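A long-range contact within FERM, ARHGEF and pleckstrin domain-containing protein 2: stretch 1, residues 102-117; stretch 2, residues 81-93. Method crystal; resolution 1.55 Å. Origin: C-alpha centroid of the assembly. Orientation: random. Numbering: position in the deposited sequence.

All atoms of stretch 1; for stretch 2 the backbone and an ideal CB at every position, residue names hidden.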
# COMPACT_ATOMS: atom_id res chain seq x y z
N TYR A 102 10.38 8.68 5.75
CA TYR A 102 11.22 7.48 5.80
C TYR A 102 10.37 6.21 5.63
O TYR A 102 10.67 5.37 4.79
CB TYR A 102 12.01 7.45 7.11
CG TYR A 102 12.59 6.10 7.49
CD1 TYR A 102 13.56 5.48 6.71
CD2 TYR A 102 12.18 5.46 8.65
CE1 TYR A 102 14.09 4.25 7.07
CE2 TYR A 102 12.71 4.24 9.03
CZ TYR A 102 13.67 3.64 8.24
OH TYR A 102 14.21 2.43 8.60
N LEU A 103 9.29 6.10 6.40
CA LEU A 103 8.41 4.93 6.25
C LEU A 103 7.79 4.85 4.85
O LEU A 103 7.67 3.76 4.29
CB LEU A 103 7.32 4.90 7.32
CG LEU A 103 7.83 4.69 8.75
CD1 LEU A 103 6.64 4.47 9.66
CD2 LEU A 103 8.84 3.54 8.85
N PHE A 104 7.41 5.99 4.27
CA PHE A 104 6.87 5.97 2.92
C PHE A 104 7.91 5.49 1.90
O PHE A 104 7.58 4.75 0.98
CB PHE A 104 6.30 7.34 2.51
CG PHE A 104 4.82 7.47 2.75
CD1 PHE A 104 3.93 7.45 1.68
CD2 PHE A 104 4.30 7.64 4.03
CE1 PHE A 104 2.56 7.56 1.88
CE2 PHE A 104 2.92 7.76 4.24
CZ PHE A 104 2.05 7.72 3.16
N ALA A 105 9.15 5.93 2.04
CA ALA A 105 10.20 5.45 1.14
C ALA A 105 10.37 3.93 1.25
O ALA A 105 10.57 3.25 0.23
CB ALA A 105 11.53 6.16 1.41
N LEU A 106 10.27 3.41 2.47
CA LEU A 106 10.37 1.96 2.69
C LEU A 106 9.18 1.24 2.07
O LEU A 106 9.32 0.13 1.54
CB LEU A 106 10.44 1.62 4.19
CG LEU A 106 11.74 2.00 4.91
CD1 LEU A 106 11.71 1.52 6.37
CD2 LEU A 106 12.93 1.40 4.18
N GLN A 107 8.01 1.86 2.12
CA GLN A 107 6.82 1.25 1.52
C GLN A 107 6.98 1.18 0.01
O GLN A 107 6.67 0.16 -0.62
CB GLN A 107 5.57 2.07 1.88
CG GLN A 107 4.30 1.66 1.12
CD GLN A 107 3.77 0.32 1.56
OE1 GLN A 107 3.60 -0.60 0.75
NE2 GLN A 107 3.49 0.19 2.82
N LEU A 108 7.48 2.26 -0.58
CA LEU A 108 7.68 2.29 -2.02
C LEU A 108 8.75 1.30 -2.45
O LEU A 108 8.63 0.67 -3.50
CB LEU A 108 8.01 3.72 -2.48
CG LEU A 108 6.80 4.64 -2.30
CD1 LEU A 108 7.29 6.08 -2.36
CD2 LEU A 108 5.68 4.37 -3.33
N LYS A 109 9.79 1.15 -1.62
CA LYS A 109 10.80 0.13 -1.83
C LYS A 109 10.14 -1.25 -1.88
O LYS A 109 10.43 -2.03 -2.77
CB LYS A 109 11.88 0.20 -0.73
CG LYS A 109 12.87 -0.96 -0.77
CD LYS A 109 13.89 -0.84 0.35
CE LYS A 109 14.71 -2.12 0.45
NZ LYS A 109 15.64 -2.13 1.61
N ARG A 110 9.25 -1.52 -0.93
CA ARG A 110 8.55 -2.81 -0.91
C ARG A 110 7.68 -2.98 -2.16
O ARG A 110 7.65 -4.07 -2.76
CB ARG A 110 7.70 -2.97 0.35
CG ARG A 110 6.77 -4.18 0.29
CD ARG A 110 5.58 -4.05 1.25
NE ARG A 110 6.00 -4.21 2.62
CZ ARG A 110 5.30 -3.87 3.69
NH1 ARG A 110 4.10 -3.31 3.56
NH2 ARG A 110 5.82 -4.06 4.89
N ASP A 111 6.96 -1.93 -2.56
CA ASP A 111 6.08 -2.02 -3.72
C ASP A 111 6.86 -2.25 -4.99
O ASP A 111 6.39 -2.92 -5.91
CB ASP A 111 5.20 -0.76 -3.85
CG ASP A 111 4.15 -0.67 -2.75
OD1 ASP A 111 3.58 0.43 -2.57
OD2 ASP A 111 3.89 -1.68 -2.07
N LEU A 112 8.07 -1.71 -5.06
CA LEU A 112 8.94 -1.96 -6.21
C LEU A 112 9.38 -3.44 -6.22
O LEU A 112 9.28 -4.12 -7.25
CB LEU A 112 10.14 -1.01 -6.18
CG LEU A 112 11.12 -1.07 -7.35
CD1 LEU A 112 10.46 -0.63 -8.64
CD2 LEU A 112 12.34 -0.19 -7.06
N LEU A 113 9.83 -3.93 -5.07
CA LEU A 113 10.30 -5.31 -4.94
C LEU A 113 9.19 -6.32 -5.26
O LEU A 113 9.43 -7.34 -5.93
CB LEU A 113 10.82 -5.55 -3.52
CG LEU A 113 11.22 -6.99 -3.17
CD1 LEU A 113 12.36 -7.47 -4.06
CD2 LEU A 113 11.60 -7.09 -1.70
N GLU A 114 7.99 -6.01 -4.79
CA GLU A 114 6.83 -6.88 -4.98
C GLU A 114 6.16 -6.70 -6.34
O GLU A 114 5.16 -7.35 -6.63
CB GLU A 114 5.83 -6.68 -3.82
CG GLU A 114 6.39 -7.23 -2.51
CD GLU A 114 5.47 -7.11 -1.30
OE1 GLU A 114 4.37 -6.53 -1.39
OE2 GLU A 114 5.87 -7.61 -0.23
N GLU A 115 6.74 -5.85 -7.19
CA GLU A 115 6.26 -5.64 -8.55
C GLU A 115 4.86 -5.02 -8.61
O GLU A 115 4.09 -5.25 -9.55
CB GLU A 115 6.34 -6.94 -9.36
CG GLU A 115 7.75 -7.54 -9.34
CD GLU A 115 7.85 -8.81 -10.15
OE1 GLU A 115 8.15 -8.71 -11.36
OE2 GLU A 115 7.64 -9.90 -9.58
N ARG A 116 4.53 -4.24 -7.59
CA ARG A 116 3.31 -3.44 -7.58
C ARG A 116 3.54 -2.08 -8.21
O ARG A 116 2.72 -1.58 -8.98
CB ARG A 116 2.82 -3.24 -6.14
CG ARG A 116 2.44 -4.54 -5.45
CD ARG A 116 1.90 -4.30 -4.05
NE ARG A 116 2.25 -5.41 -3.17
CZ ARG A 116 1.63 -6.59 -3.17
NH1 ARG A 116 0.62 -6.81 -4.00
NH2 ARG A 116 2.02 -7.54 -2.34
N LEU A 117 4.66 -1.47 -7.85
CA LEU A 117 5.05 -0.18 -8.39
C LEU A 117 5.86 -0.44 -9.64
O LEU A 117 7.01 -0.86 -9.55
CB LEU A 117 5.93 0.57 -7.38
CG LEU A 117 6.26 2.02 -7.71
CD1 LEU A 117 4.99 2.80 -7.82
CD2 LEU A 117 7.18 2.64 -6.67
N UNK A 81 1.09 -10.16 10.93
CA UNK A 81 0.55 -9.01 10.22
C UNK A 81 1.74 -8.17 9.82
O UNK A 81 2.82 -8.32 10.39
CB UNK A 81 -0.45 -8.22 11.07
N UNK A 82 1.56 -7.28 8.84
CA UNK A 82 2.65 -6.38 8.49
C UNK A 82 2.19 -4.94 8.42
O UNK A 82 1.05 -4.64 8.07
CB UNK A 82 3.27 -6.79 7.15
N UNK A 83 3.10 -4.04 8.77
CA UNK A 83 2.87 -2.60 8.66
C UNK A 83 2.84 -2.20 7.20
O UNK A 83 3.68 -2.67 6.42
CB UNK A 83 3.95 -1.81 9.41
N UNK A 84 1.91 -1.32 6.84
CA UNK A 84 1.83 -0.83 5.48
C UNK A 84 1.17 0.53 5.45
O UNK A 84 0.33 0.84 6.30
CB UNK A 84 1.07 -1.82 4.59
N UNK A 85 1.53 1.33 4.45
CA UNK A 85 0.76 2.54 4.15
C UNK A 85 -0.63 2.16 3.61
O UNK A 85 -0.73 1.38 2.66
CB UNK A 85 1.51 3.41 3.14
N UNK A 86 -1.68 2.70 4.21
CA UNK A 86 -3.03 2.49 3.72
C UNK A 86 -3.45 3.59 2.76
O UNK A 86 -4.02 3.32 1.71
CB UNK A 86 -4.01 2.41 4.89
N UNK A 87 -3.15 4.84 3.12
CA UNK A 87 -3.59 5.98 2.33
C UNK A 87 -2.38 6.69 1.71
O UNK A 87 -1.52 7.21 2.42
CB UNK A 87 -4.40 6.95 3.19
N UNK A 88 -2.32 6.71 0.38
CA UNK A 88 -1.24 7.38 -0.34
C UNK A 88 -1.67 8.79 -0.78
O UNK A 88 -2.51 8.94 -1.68
CB UNK A 88 -0.82 6.55 -1.55
N UNK A 89 -1.11 9.83 -0.14
CA UNK A 89 -1.50 11.18 -0.57
C UNK A 89 -0.71 11.59 -1.81
O UNK A 89 0.32 10.99 -2.11
CB UNK A 89 -1.28 12.19 0.56
N UNK A 90 -1.20 12.60 -2.54
CA UNK A 90 -0.53 13.02 -3.77
C UNK A 90 0.88 13.59 -3.55
O UNK A 90 1.71 13.47 -4.45
CB UNK A 90 -1.39 14.07 -4.48
N UNK A 91 1.14 14.20 -2.40
CA UNK A 91 2.44 14.84 -2.15
C UNK A 91 3.02 14.37 -0.82
O UNK A 91 2.97 15.08 0.18
CB UNK A 91 2.30 16.36 -2.15
N UNK A 92 3.56 13.14 -0.80
CA UNK A 92 4.05 12.61 0.48
C UNK A 92 5.29 13.35 1.00
O UNK A 92 5.61 13.25 2.19
CB UNK A 92 4.37 11.12 0.33
N UNK A 93 5.97 14.08 0.13
CA UNK A 93 7.08 14.92 0.56
C UNK A 93 6.60 15.96 1.56
O UNK A 93 7.39 16.47 2.38
CB UNK A 93 7.74 15.60 -0.64

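Helix 102-113 crosses strand 81-85 at 101°. Position 81 has an ideal CB with nothing of stretch 1 within 5.5 Å; the contact sets no rule there. It is Leu81.

Position 82 points toward the helix end. Its ideal CB lies 4.4 Å from Arg110 NH2, and farther along waits the carboxylate of Glu114, already bridged to Arg116. Only a long basic chain could reach it: lysine if nearly extended, or arginine, which can meet both oxygens. It is Arg82, extended beyond a p chi1. Arg82 NH1 donates to Glu114 OE1 at 3.0 Å and Arg82 NH2 to Glu114 OE2 at 2.8 Å, a two-pronged salt bridge. Its guanidinium also lies flat on that of Arg110, planes 5° apart and centres 3.9 Å.

At position 83 the backbone contributes first: its carbonyl O takes hydrogen bonds from Arg110 NH1 and NH2, both at 3.0 Å. The CB points sideways, with Leu103 within reach of leucine, isoleucine or methionine. Leu83 extends CD2 to 4.5 Å from Leu103 CD1.

Position 84 is tight: the ideal CB is 3.5 Å from Arg110 NH1 and 3.6 Å from Gln107 NE2. Small residues, glycine, alanine or perhaps serine, suit it best. Ala84 fits, its methyl at the edge of the Arg110 guanidinium.

Position 85 points toward the helix, its ideal CB 4.3 Å from Phe104 CZ, and the extended backbone favours a beta-branched or other aliphatic residue. Val85 sets CG2 over the Phe104 ring face, 3.8 Å from the centroid, while CG1 comes 3.6 Å from Phe104 CZ.

Positions 86 and 87 point away, leaving their side chains free of stretch 1: Lys86 and Phe87. The carbonyl O of Phe87 nevertheless sits at the Phe104 ring edge, 3.7 Å from CZ.

At position 88 CA-to-CB points sideways and the ideal CB is 4.9 Å from Phe104 CE1, but a long apolar chain can turn in beside Phe104, Gln107 and Leu108. Leucine, methionine or an aromatic would serve. Phe88 receives the edge of Phe104 toward its face, planes at 80°.

At position 89 the ideal CB finds nothing within 5.5 Å, so the side chain is little constrained; phi -81° admits proline. The ring of Pro89 returns to the backbone, and its CD packs 3.7 Å from Phe104 CE1. Positions 90 and 91 are out of reach: Pro90 and Asp91.

Position 92 points toward Phe104, its ideal CB 3.9 Å from Phe104 CD1. A compact apolar residue suits, and phi -69° admits proline. Pro92 CB lies 4.0 Å from Phe104 CD1. Position 93, out of reach, is Gly93.

Stretch 2, residues 81-93: LRLAVKFFPPDPG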
# COMPACT_ATOMS: atom_id res chain seq x y z
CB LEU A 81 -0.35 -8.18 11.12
CG LEU A 81 -1.68 -8.86 11.45
CD1 LEU A 81 -1.56 -9.59 12.77
CD2 LEU A 81 -2.79 -7.84 11.51
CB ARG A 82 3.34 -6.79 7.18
CG ARG A 82 2.58 -6.47 5.91
CD ARG A 82 3.38 -6.98 4.72
NE ARG A 82 2.79 -6.62 3.45
CZ ARG A 82 3.35 -6.88 2.27
NH1 ARG A 82 2.76 -6.52 1.15
NH2 ARG A 82 4.53 -7.51 2.24
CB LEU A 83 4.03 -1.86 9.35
CG LEU A 83 3.98 -0.35 9.25
CD1 LEU A 83 2.76 0.19 9.96
CD2 LEU A 83 5.27 0.20 9.87
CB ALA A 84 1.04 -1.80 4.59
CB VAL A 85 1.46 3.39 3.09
CG1 VAL A 85 0.52 4.53 2.63
CG2 VAL A 85 2.80 3.93 3.62
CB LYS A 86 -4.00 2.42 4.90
CG LYS A 86 -5.44 2.10 4.47
CD LYS A 86 -6.41 2.21 5.65
CE LYS A 86 -7.26 0.97 5.79
NZ LYS A 86 -8.17 1.05 6.97
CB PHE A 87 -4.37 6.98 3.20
CG PHE A 87 -5.59 6.40 3.84
CD1 PHE A 87 -6.71 6.08 3.08
CD2 PHE A 87 -5.62 6.16 5.20
CE1 PHE A 87 -7.84 5.53 3.67
CE2 PHE A 87 -6.76 5.61 5.80
CZ PHE A 87 -7.86 5.31 5.03
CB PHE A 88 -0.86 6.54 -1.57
CG PHE A 88 -0.13 5.25 -1.25
CD1 PHE A 88 1.26 5.21 -1.32
CD2 PHE A 88 -0.81 4.10 -0.90
CE1 PHE A 88 1.95 4.04 -1.03
CE2 PHE A 88 -0.12 2.92 -0.61
CZ PHE A 88 1.26 2.89 -0.68
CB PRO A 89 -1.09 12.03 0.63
CG PRO A 89 0.14 11.34 1.15
CD PRO A 89 -0.13 9.86 0.96
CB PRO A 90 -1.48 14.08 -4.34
CG PRO A 90 -2.31 14.52 -3.19
CD PRO A 90 -2.43 13.36 -2.27
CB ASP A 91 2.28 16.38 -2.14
CG ASP A 91 3.60 17.12 -2.39
OD1 ASP A 91 4.67 16.49 -2.32
OD2 ASP A 91 3.54 18.34 -2.67
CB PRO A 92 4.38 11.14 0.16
CG PRO A 92 4.56 11.10 -1.33
CD PRO A 92 3.66 12.17 -1.90
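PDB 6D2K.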